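Local coordinates for protein with a SET domain within carboxy region (Cryptosporidium parvum, PDB 4LDG) that probably methylates a lysine of the histone H4 tail through the SET domain in its carboxy-terminal region, at residues 31-36 with 107-112. Sequence-based numbering, arbitrary orientation. Where two conformers were deposited one is given.
Sequences IPYFER and MNYKVI
This is an aromatic and apolar contact between the last turns of helix 15-36 and the small antiparallel beta hairpin of this SET-domain protein, whose strands are 105-106 and 111-112. The hairpin has a G1 beta bulge, with Lys-110 and Val-111 both facing Asp-106. OD2 of Asp-106 accepts hydrogen bonds from the backbone N of Asn-108 and of Tyr-109, within the hairpin turn.

Tyr-33 and Tyr-109 carry most of the contact, and Tyr-33 bridges Tyr-109 and Val-111. The CG of Tyr-33 lies anti to the backbone N (chi1 167°), so the ring reaches out to the hairpin. Val-111 meets it tip to tip. CG2 of Val-111 sits over one face of the Tyr-33 ring in a CH-pi contact, 3.6 Å from its centroid, and is displaced toward CE2 and CZ. The Tyr-33 hydroxyl continues past this methyl and hydrogen-bonds to ND1 of His-113, just beyond the hairpin strand.

Tyr-33 in turn places its own CB over one face of the Tyr-109 ring, 3.8 Å from the centroid. The two rings are oblique, with planes at 37°. Pro-32 CB packs beside the phenol end, 3.7 Å from Tyr-109 OH.

Arg-36 bends at chi3 and crosses Tyr-109 at about a right angle. NH2 of Arg-36 gives a weak hydrogen bond to OH of Tyr-109, 2.5 Å long but poorly aligned, with an N-H...O angle of 118°.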
ATOM      1  N   ILE A  31       5.203  16.632  -7.381  1.00 60.32           N
ATOM      2  CA  ILE A  31       6.215  17.644  -7.032  1.00 62.91           C
ATOM      3  C   ILE A  31       5.630  19.051  -6.830  1.00 64.14           C
ATOM      4  O   ILE A  31       5.922  19.673  -5.810  1.00 66.34           O
ATOM      5  CB  ILE A  31       7.421  17.645  -8.020  1.00 65.88           C
ATOM      6  CG1 ILE A  31       8.237  16.353  -7.801  1.00 66.20           C
ATOM      7  CG2 ILE A  31       8.306  18.877  -7.823  1.00 67.85           C
ATOM      8  CD1 ILE A  31       9.586  16.281  -8.490  1.00 70.43           C
ATOM      9  N   PRO A  32       4.793  19.542  -7.772  1.00 64.53           N
ATOM     10  CA  PRO A  32       4.193  20.864  -7.578  1.00 66.74           C
ATOM     11  C   PRO A  32       3.439  20.989  -6.243  1.00 65.72           C
ATOM     12  O   PRO A  32       3.495  22.039  -5.595  1.00 68.51           O
ATOM     13  CB  PRO A  32       3.211  20.981  -8.754  1.00 68.47           C
ATOM     14  CG  PRO A  32       3.674  19.981  -9.757  1.00 68.42           C
ATOM     15  CD  PRO A  32       4.209  18.854  -8.934  1.00 64.78           C
ATOM     16  N   TYR A  33       2.748  19.921  -5.839  1.00 62.98           N
ATOM     17  CA  TYR A  33       2.081  19.895  -4.542  1.00 60.47           C
ATOM     18  C   TYR A  33       3.089  19.859  -3.386  1.00 59.66           C
ATOM     19  O   TYR A  33       2.909  20.570  -2.406  1.00 61.19           O
ATOM     20  CB  TYR A  33       1.068  18.735  -4.446  1.00 57.11           C
ATOM     21  CG  TYR A  33       0.587  18.469  -3.033  1.00 55.32           C
ATOM     22  CD1 TYR A  33      -0.551  19.092  -2.526  1.00 56.34           C
ATOM     23  CD2 TYR A  33       1.289  17.613  -2.193  1.00 53.85           C
ATOM     24  CE1 TYR A  33      -0.975  18.861  -1.227  1.00 55.00           C
ATOM     25  CE2 TYR A  33       0.877  17.381  -0.895  1.00 52.76           C
ATOM     26  CZ  TYR A  33      -0.254  18.000  -0.414  1.00 53.71           C
ATOM     27  OH  TYR A  33      -0.658  17.756   0.879  1.00 52.27           O
ATOM     28  N   PHE A  34       4.142  19.049  -3.490  1.00 61.55           N
ATOM     29  CA  PHE A  34       5.191  19.032  -2.439  1.00 60.56           C
ATOM     30  C   PHE A  34       5.857  20.406  -2.292  1.00 63.55           C
ATOM     31  O   PHE A  34       6.085  20.888  -1.180  1.00 61.54           O
ATOM     32  CB  PHE A  34       6.263  17.954  -2.700  1.00 59.04           C
ATOM     33  CG  PHE A  34       5.736  16.530  -2.664  1.00 55.78           C
ATOM     34  CD1 PHE A  34       4.801  16.130  -1.717  1.00 53.99           C
ATOM     35  CD2 PHE A  34       6.188  15.589  -3.580  1.00 54.79           C
ATOM     36  CE1 PHE A  34       4.303  14.831  -1.706  1.00 52.63           C
ATOM     37  CE2 PHE A  34       5.700  14.292  -3.571  1.00 53.42           C
ATOM     38  CZ  PHE A  34       4.760  13.905  -2.630  1.00 51.28           C
ATOM     39  N   GLU A  35       6.152  21.044  -3.416  1.00 68.99           N
ATOM     40  CA  GLU A  35       6.839  22.336  -3.383  1.00 74.37           C
ATOM     41  C   GLU A  35       5.952  23.430  -2.806  1.00 74.18           C
ATOM     42  O   GLU A  35       6.382  24.156  -1.928  1.00 71.15           O
ATOM     43  CB  GLU A  35       7.378  22.712  -4.761  1.00 79.82           C
ATOM     44  CG  GLU A  35       8.761  22.119  -4.996  1.00 84.63           C
ATOM     45  CD  GLU A  35       9.317  22.381  -6.386  1.00 91.24           C
ATOM     46  OE1 GLU A  35       8.622  23.019  -7.215  1.00 90.76           O
ATOM     47  OE2 GLU A  35      10.459  21.927  -6.643  1.00 95.72           O
ATOM     48  N   ARG A  36       4.704  23.512  -3.259  1.00 76.39           N
ATOM     49  CA  ARG A  36       3.742  24.441  -2.654  1.00 78.94           C
ATOM     50  C   ARG A  36       3.595  24.271  -1.149  1.00 75.58           C
ATOM     51  O   ARG A  36       3.396  25.254  -0.449  1.00 76.24           O
ATOM     52  CB  ARG A  36       2.367  24.328  -3.299  1.00 84.36           C
ATOM     53  CG  ARG A  36       2.133  25.365  -4.379  1.00 94.73           C
ATOM     54  CD  ARG A  36       0.726  25.286  -4.938  1.00101.58           C
ATOM     55  NE  ARG A  36       0.483  23.994  -5.580  1.00104.18           N
ATOM     56  CZ  ARG A  36      -0.171  23.817  -6.728  1.00110.77           C
ATOM     57  NH1 ARG A  36      -0.676  24.844  -7.412  1.00113.91           N
ATOM     58  NH2 ARG A  36      -0.317  22.583  -7.198  1.00111.50           N
ATOM     59  N   MET A 107      -7.643  15.726  -4.308  0.50 50.94           N
ATOM     60  CA  MET A 107      -8.075  14.926  -5.448  0.50 53.80           C
ATOM     61  C   MET A 107      -7.337  15.258  -6.748  0.50 55.05           C
ATOM     62  O   MET A 107      -7.399  14.493  -7.709  0.50 56.82           O
ATOM     63  CB  MET A 107      -9.588  15.077  -5.641  0.50 57.44           C
ATOM     64  CG  MET A 107     -10.416  13.861  -5.201  0.50 57.74           C
ATOM     65  SD  MET A 107     -10.562  13.580  -3.425  0.50 58.48           S
ATOM     66  CE  MET A 107     -12.177  14.248  -3.101  0.50 58.60           C
ATOM     67  N   ASN A 108      -6.624  16.378  -6.781  1.00 55.26           N
ATOM     68  CA  ASN A 108      -5.882  16.762  -7.971  1.00 60.44           C
ATOM     69  C   ASN A 108      -4.569  15.977  -8.014  1.00 59.27           C
ATOM     70  O   ASN A 108      -4.199  15.427  -9.053  1.00 60.90           O
ATOM     71  CB  ASN A 108      -5.661  18.283  -8.047  1.00 68.38           C
ATOM     72  CG  ASN A 108      -6.970  19.064  -7.964  1.00 73.32           C
ATOM     73  OD1 ASN A 108      -7.913  18.805  -8.720  1.00 78.78           O
ATOM     74  ND2 ASN A 108      -7.050  19.998  -7.018  1.00 74.68           N
ATOM     75  N   TYR A 109      -3.896  15.869  -6.875  1.00 54.27           N
ATOM     76  CA  TYR A 109      -2.606  15.183  -6.822  1.00 52.81           C
ATOM     77  C   TYR A 109      -2.633  13.759  -6.242  1.00 49.91           C
ATOM     78  O   TYR A 109      -1.634  13.058  -6.305  1.00 47.84           O
ATOM     79  CB  TYR A 109      -1.601  16.068  -6.078  1.00 55.48           C
ATOM     80  CG  TYR A 109      -1.306  17.356  -6.833  1.00 58.21           C
ATOM     81  CD1 TYR A 109      -0.347  17.380  -7.823  1.00 59.93           C
ATOM     82  CD2 TYR A 109      -2.003  18.531  -6.569  1.00 58.86           C
ATOM     83  CE1 TYR A 109      -0.082  18.528  -8.542  1.00 64.12           C
ATOM     84  CE2 TYR A 109      -1.742  19.691  -7.278  1.00 62.61           C
ATOM     85  CZ  TYR A 109      -0.781  19.677  -8.268  1.00 64.95           C
ATOM     86  OH  TYR A 109      -0.490  20.804  -8.985  1.00 69.83           O
ATOM     87  N   LYS A 110      -3.774  13.340  -5.695  1.00 51.40           N
ATOM     88  CA  LYS A 110      -3.966  12.023  -5.067  1.00 49.43           C
ATOM     89  C   LYS A 110      -2.997  11.814  -3.893  1.00 46.17           C
ATOM     90  O   LYS A 110      -2.223  10.851  -3.855  1.00 45.19           O
ATOM     91  CB  LYS A 110      -3.849  10.898  -6.105  1.00 56.61           C
ATOM     92  CG  LYS A 110      -4.691  11.100  -7.369  1.00 61.69           C
ATOM     93  CD  LYS A 110      -6.002  10.316  -7.370  1.00 70.71           C
ATOM     94  CE  LYS A 110      -6.347   9.776  -8.765  1.00 78.54           C
ATOM     95  NZ  LYS A 110      -5.390   8.704  -9.205  1.00 81.65           N
ATOM     96  N   VAL A 111      -3.022  12.762  -2.960  1.00 43.04           N
ATOM     97  CA  VAL A 111      -2.217  12.698  -1.764  1.00 42.48           C
ATOM     98  C   VAL A 111      -3.099  12.885  -0.576  1.00 38.90           C
ATOM     99  O   VAL A 111      -4.147  13.532  -0.654  1.00 38.32           O
ATOM    100  CB  VAL A 111      -1.119  13.777  -1.688  1.00 47.22           C
ATOM    101  CG1 VAL A 111      -0.034  13.491  -2.703  1.00 49.64           C
ATOM    102  CG2 VAL A 111      -1.692  15.171  -1.904  1.00 51.17           C
ATOM    103  N   ILE A 112      -2.646  12.327   0.533  1.00 38.38           N
ATOM    104  CA  ILE A 112      -3.277  12.527   1.808  1.00 39.02           C
ATOM    105  C   ILE A 112      -2.680  13.826   2.346  1.00 41.33           C
ATOM    106  O   ILE A 112      -1.515  13.864   2.739  1.00 40.70           O
ATOM    107  CB  ILE A 112      -3.047  11.361   2.763  1.00 38.93           C
ATOM    108  CG1 ILE A 112      -3.595  10.085   2.165  1.00 40.79           C
ATOM    109  CG2 ILE A 112      -3.762  11.619   4.091  1.00 41.00           C
ATOM    110  CD1 ILE A 112      -3.388   8.884   3.091  1.00 45.28           C
TER